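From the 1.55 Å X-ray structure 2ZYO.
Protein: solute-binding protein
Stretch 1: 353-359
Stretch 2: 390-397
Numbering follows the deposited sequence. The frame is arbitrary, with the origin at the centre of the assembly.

Stretch 1, residues 353-359: IPEMGVV
Stretch 2 390-397: EKIQTMKQ

Residues 353-359 form a compact, turn-like segment. Ile353 is extended (phi/psi -68/148), and Pro354 to Gly357 then take helical angles (-55/-33, -62/-25, -61/-30 and -54/-34) without the regular helical bonding. Instead, the chain is tightened by i to i+3 hydrogen bonds: Met356 N to Ile353 O (3.1 Å), Gly357 N to Pro354 O (3.0 Å), a weak one from Val358 N to Glu355 O (3.3 Å), and Val359 N to Met356 O (3.0 Å). Val358 opens to -99/5 and Val359 returns to -81/-41. The second stretch enters as the last part of a helix, with Glu390, Lys391 and Ile392 at -71/-43, -67/-31 and -65/-38. Gln393 (-87/-6), Thr394 (-70/-85) and Met395 (-99/-7) depart from these values, and Lys396 is extended (-79/143) before the C-terminal Gln397. Thr394 OG1 (chi1 -53°) donates a very short hydrogen bond of 2.5 Å to Glu390 O, and Thr394 N makes a weak one to Lys391 O (3.3 Å).

In register, Glu355 CA lies 5.9 Å from Ile392 CA, and Val358 CA lies 6.5 Å from Lys391 CA. The two stretches together bury 345 Å².

The polar anchor is Lys396, whose CA-to-CB bond points toward the first stretch. Its side chain leaves at chi1 m, runs extended through chi2 and chi3 (both t) and bends at chi4 (m, -67°), bringing Lys396 NZ to 2.8 Å from Pro354 O, to which it donates a hydrogen bond. Because Gly357 N also donates to this carbonyl (3.0 Å from Gly357 N to Pro354 O), the ammonium group and the backbone amide share one acceptor. The aliphatic part of the lysine packs on the way: Lys396 CE lies 3.7 Å from Glu355 CA and 3.7 Å from Val358 CG2.

Val358 (chi1 m, -63°) also points toward the second stretch and touches three of its residues. Besides the Lys396 contact, Val358 CG2 meets Ile392 CG1 at 3.9 Å, an apolar contact, and Val358 CB lies 3.9 Å from Lys391 CB. The CA-to-CB bond of Lys391 (m, m, m, t) points toward the first stretch, but the end of the side chain leads away, so the contact is made near the backbone. Ile392 (chi1 -79°, chi2 163°) points sideways and also reaches Glu355, with Ile392 CG2 3.7 Å from Glu355 CG. Glu355, likewise sideways, is folded as m, p with chi3 11°, and Glu355 CG lies 4.0 Å from Lys396 CD. Met356 points away from the second stretch.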

ATOM      1  N   ILE A 353      -9.579  -9.097  -0.750  1.00 12.91           N
ATOM      2  CA  ILE A 353     -10.770  -9.841  -0.327  1.00 12.89           C
ATOM      3  C   ILE A 353     -11.149  -9.468   1.114  1.00 13.19           C
ATOM      4  O   ILE A 353     -10.269  -9.142   1.914  1.00 12.99           O
ATOM      5  CB  ILE A 353     -10.608 -11.381  -0.499  1.00 11.53           C
ATOM      6  CG1 ILE A 353      -9.504 -11.942   0.412  1.00 13.14           C
ATOM      7  CG2 ILE A 353     -10.350 -11.727  -1.967  1.00 12.01           C
ATOM      8  CD1 ILE A 353      -9.552 -13.457   0.580  1.00 12.82           C
ATOM      9  N   PRO A 354     -12.459  -9.488   1.443  1.00 13.68           N
ATOM     10  CA  PRO A 354     -12.895  -9.074   2.783  1.00 14.77           C
ATOM     11  C   PRO A 354     -12.202  -9.834   3.915  1.00 13.29           C
ATOM     12  O   PRO A 354     -11.949  -9.262   4.978  1.00 15.45           O
ATOM     13  CB  PRO A 354     -14.396  -9.383   2.774  1.00 14.53           C
ATOM     14  CG  PRO A 354     -14.782  -9.310   1.341  1.00 15.67           C
ATOM     15  CD  PRO A 354     -13.605  -9.870   0.595  1.00 14.82           C
ATOM     16  N   GLU A 355     -11.883 -11.101   3.671  1.00 13.97           N
ATOM     17  CA  GLU A 355     -11.260 -11.964   4.674  1.00 14.52           C
ATOM     18  C   GLU A 355      -9.886 -11.487   5.156  1.00 14.14           C
ATOM     19  O   GLU A 355      -9.471 -11.820   6.265  1.00 13.90           O
ATOM     20  CB  GLU A 355     -11.181 -13.405   4.166  1.00 15.34           C
ATOM     21  CG  GLU A 355     -12.540 -14.092   4.054  1.00 16.89           C
ATOM     22  CD  GLU A 355     -13.300 -13.747   2.778  1.00 18.85           C
ATOM     23  OE1 GLU A 355     -12.715 -13.131   1.859  1.00 16.92           O
ATOM     24  OE2 GLU A 355     -14.496 -14.101   2.697  1.00 21.69           O
ATOM     25  N   MET A 356      -9.186 -10.706   4.334  1.00 13.68           N
ATOM     26  CA  MET A 356      -7.895 -10.147   4.743  1.00 14.17           C
ATOM     27  C   MET A 356      -8.033  -9.235   5.966  1.00 15.36           C
ATOM     28  O   MET A 356      -7.110  -9.128   6.775  1.00 15.02           O
ATOM     29  CB  MET A 356      -7.222  -9.399   3.588  1.00 14.90           C
ATOM     30  CG  MET A 356      -5.786  -8.971   3.885  1.00 15.74           C
ATOM     31  SD  MET A 356      -4.679 -10.370   4.153  1.00 14.22           S
ATOM     32  CE  MET A 356      -3.257  -9.565   4.887  1.00 15.61           C
ATOM     33  N   GLY A 357      -9.194  -8.595   6.098  1.00 16.81           N
ATOM     34  CA  GLY A 357      -9.472  -7.690   7.215  1.00 17.54           C
ATOM     35  C   GLY A 357      -9.252  -8.286   8.595  1.00 17.86           C
ATOM     36  O   GLY A 357      -8.830  -7.586   9.518  1.00 19.48           O
ATOM     37  N   VAL A 358      -9.529  -9.581   8.733  1.00 17.54           N
ATOM     38  CA  VAL A 358      -9.405 -10.259  10.026  1.00 17.80           C
ATOM     39  C   VAL A 358      -8.090 -11.036  10.169  1.00 16.71           C
ATOM     40  O   VAL A 358      -7.878 -11.729  11.165  1.00 17.17           O
ATOM     41  CB  VAL A 358     -10.621 -11.180  10.322  1.00 20.87           C
ATOM     42  CG1 VAL A 358     -11.904 -10.357  10.415  1.00 21.43           C
ATOM     43  CG2 VAL A 358     -10.748 -12.281   9.274  1.00 19.86           C
ATOM     44  N   VAL A 359      -7.214 -10.911   9.173  1.00 15.49           N
ATOM     45  CA  VAL A 359      -5.905 -11.567   9.210  1.00 14.77           C
ATOM     46  C   VAL A 359      -4.903 -10.768  10.050  1.00 14.56           C
ATOM     47  O   VAL A 359      -4.133 -11.353  10.818  1.00 13.67           O
ATOM     48  CB  VAL A 359      -5.344 -11.830   7.781  1.00 14.42           C
ATOM     49  CG1 VAL A 359      -3.859 -12.210   7.818  1.00 14.10           C
ATOM     50  CG2 VAL A 359      -6.147 -12.916   7.090  1.00 15.35           C
ATOM     51  N   GLU A 390     -11.761 -18.946  12.281  1.00 24.94           N
ATOM     52  CA  GLU A 390     -12.971 -18.735  13.070  1.00 26.42           C
ATOM     53  C   GLU A 390     -13.592 -17.376  12.744  1.00 26.68           C
ATOM     54  O   GLU A 390     -14.809 -17.274  12.585  1.00 27.14           O
ATOM     55  CB  GLU A 390     -12.674 -18.841  14.569  1.00 27.50           C
ATOM     56  CG  GLU A 390     -13.923 -18.918  15.447  1.00 32.05           C
ATOM     57  CD  GLU A 390     -13.606 -18.894  16.930  1.00 34.26           C
ATOM     58  OE1 GLU A 390     -13.049 -17.882  17.409  1.00 36.60           O
ATOM     59  OE2 GLU A 390     -13.925 -19.886  17.621  1.00 35.79           O
ATOM     60  N   LYS A 391     -12.747 -16.349  12.641  1.00 27.70           N
ATOM     61  CA  LYS A 391     -13.188 -14.980  12.352  1.00 29.41           C
ATOM     62  C   LYS A 391     -13.758 -14.815  10.943  1.00 30.51           C
ATOM     63  O   LYS A 391     -14.643 -13.987  10.721  1.00 30.67           O
ATOM     64  CB  LYS A 391     -12.042 -13.982  12.572  1.00 29.50           C
ATOM     65  CG  LYS A 391     -11.703 -13.703  14.041  1.00 31.53           C
ATOM     66  CD  LYS A 391     -12.730 -12.795  14.725  1.00 33.58           C
ATOM     67  CE  LYS A 391     -12.536 -11.326  14.355  1.00 35.74           C
ATOM     68  NZ  LYS A 391     -13.449 -10.430  15.120  1.00 36.68           N
ATOM     69  N   ILE A 392     -13.245 -15.605  10.001  1.00 31.89           N
ATOM     70  CA  ILE A 392     -13.697 -15.574   8.606  1.00 33.12           C
ATOM     71  C   ILE A 392     -15.154 -16.034   8.457  1.00 35.14           C
ATOM     72  O   ILE A 392     -15.911 -15.471   7.662  1.00 35.31           O
ATOM     73  CB  ILE A 392     -12.735 -16.385   7.686  1.00 32.49           C
ATOM     74  CG1 ILE A 392     -11.482 -15.554   7.380  1.00 31.18           C
ATOM     75  CG2 ILE A 392     -13.426 -16.821   6.387  1.00 32.64           C
ATOM     76  CD1 ILE A 392     -10.303 -16.353   6.848  1.00 29.34           C
ATOM     77  N   GLN A 393     -15.540 -17.041   9.238  1.00 37.19           N
ATOM     78  CA  GLN A 393     -16.897 -17.593   9.190  1.00 39.45           C
ATOM     79  C   GLN A 393     -17.877 -16.850  10.112  1.00 40.61           C
ATOM     80  O   GLN A 393     -19.085 -17.107  10.081  1.00 41.22           O
ATOM     81  CB  GLN A 393     -16.862 -19.089   9.531  1.00 39.97           C
ATOM     82  CG  GLN A 393     -18.117 -19.874   9.140  1.00 40.84           C
ATOM     83  CD  GLN A 393     -18.293 -20.017   7.637  1.00 41.11           C
ATOM     84  OE1 GLN A 393     -19.328 -19.639   7.087  1.00 41.59           O
ATOM     85  NE2 GLN A 393     -17.284 -20.565   6.967  1.00 42.64           N
ATOM     86  N   THR A 394     -17.356 -15.920  10.911  1.00 41.92           N
ATOM     87  CA  THR A 394     -18.143 -15.242  11.948  1.00 43.08           C
ATOM     88  C   THR A 394     -19.201 -14.266  11.407  1.00 44.10           C
ATOM     89  O   THR A 394     -20.363 -14.645  11.236  1.00 45.00           O
ATOM     90  CB  THR A 394     -17.224 -14.552  13.000  1.00 43.08           C
ATOM     91  OG1 THR A 394     -16.289 -15.504  13.515  1.00 43.97           O
ATOM     92  CG2 THR A 394     -18.035 -13.999  14.161  1.00 42.89           C
ATOM     93  N   MET A 395     -18.796 -13.025  11.135  1.00 45.18           N
ATOM     94  CA  MET A 395     -19.735 -11.959  10.770  1.00 46.28           C
ATOM     95  C   MET A 395     -19.805 -11.715   9.264  1.00 46.29           C
ATOM     96  O   MET A 395     -20.647 -10.945   8.791  1.00 46.98           O
ATOM     97  CB  MET A 395     -19.361 -10.656  11.481  1.00 47.47           C
ATOM     98  CG  MET A 395     -19.469 -10.706  13.000  1.00 49.45           C
ATOM     99  SD  MET A 395     -18.572  -9.361  13.799  1.00 52.29           S
ATOM    100  CE  MET A 395     -16.872  -9.892  13.587  1.00 51.63           C
ATOM    101  N   LYS A 396     -18.926 -12.379   8.519  1.00 46.40           N
ATOM    102  CA  LYS A 396     -18.788 -12.152   7.082  1.00 46.27           C
ATOM    103  C   LYS A 396     -19.874 -12.843   6.262  1.00 46.53           C
ATOM    104  O   LYS A 396     -20.300 -13.955   6.581  1.00 46.63           O
ATOM    105  CB  LYS A 396     -17.401 -12.586   6.602  1.00 45.65           C
ATOM    106  CG  LYS A 396     -16.272 -11.756   7.186  1.00 44.65           C
ATOM    107  CD  LYS A 396     -14.919 -12.213   6.679  1.00 43.63           C
ATOM    108  CE  LYS A 396     -13.800 -11.424   7.331  1.00 43.54           C
ATOM    109  NZ  LYS A 396     -13.801  -9.985   6.939  1.00 44.70           N
ATOM    110  N   GLN A 397     -20.308 -12.162   5.204  1.00 46.87           N
ATOM    111  CA  GLN A 397     -21.343 -12.667   4.302  1.00 47.41           C
ATOM    112  C   GLN A 397     -20.831 -12.729   2.859  1.00 47.72           C
ATOM    113  O   GLN A 397     -21.548 -12.453   1.893  1.00 47.83           O
ATOM    114  CB  GLN A 397     -22.622 -11.820   4.403  1.00 47.53           C
ATOM    115  CG  GLN A 397     -22.408 -10.301   4.359  1.00 47.55           C
ATOM    116  CD  GLN A 397     -22.125  -9.697   5.728  1.00 47.38           C
ATOM    117  OE1 GLN A 397     -22.819  -9.984   6.705  1.00 47.67           O
ATOM    118  NE2 GLN A 397     -21.106  -8.849   5.799  1.00 47.09           N
ATOM    119  OXT GLN A 397     -19.670 -13.064   2.622  1.00 48.53           O
TER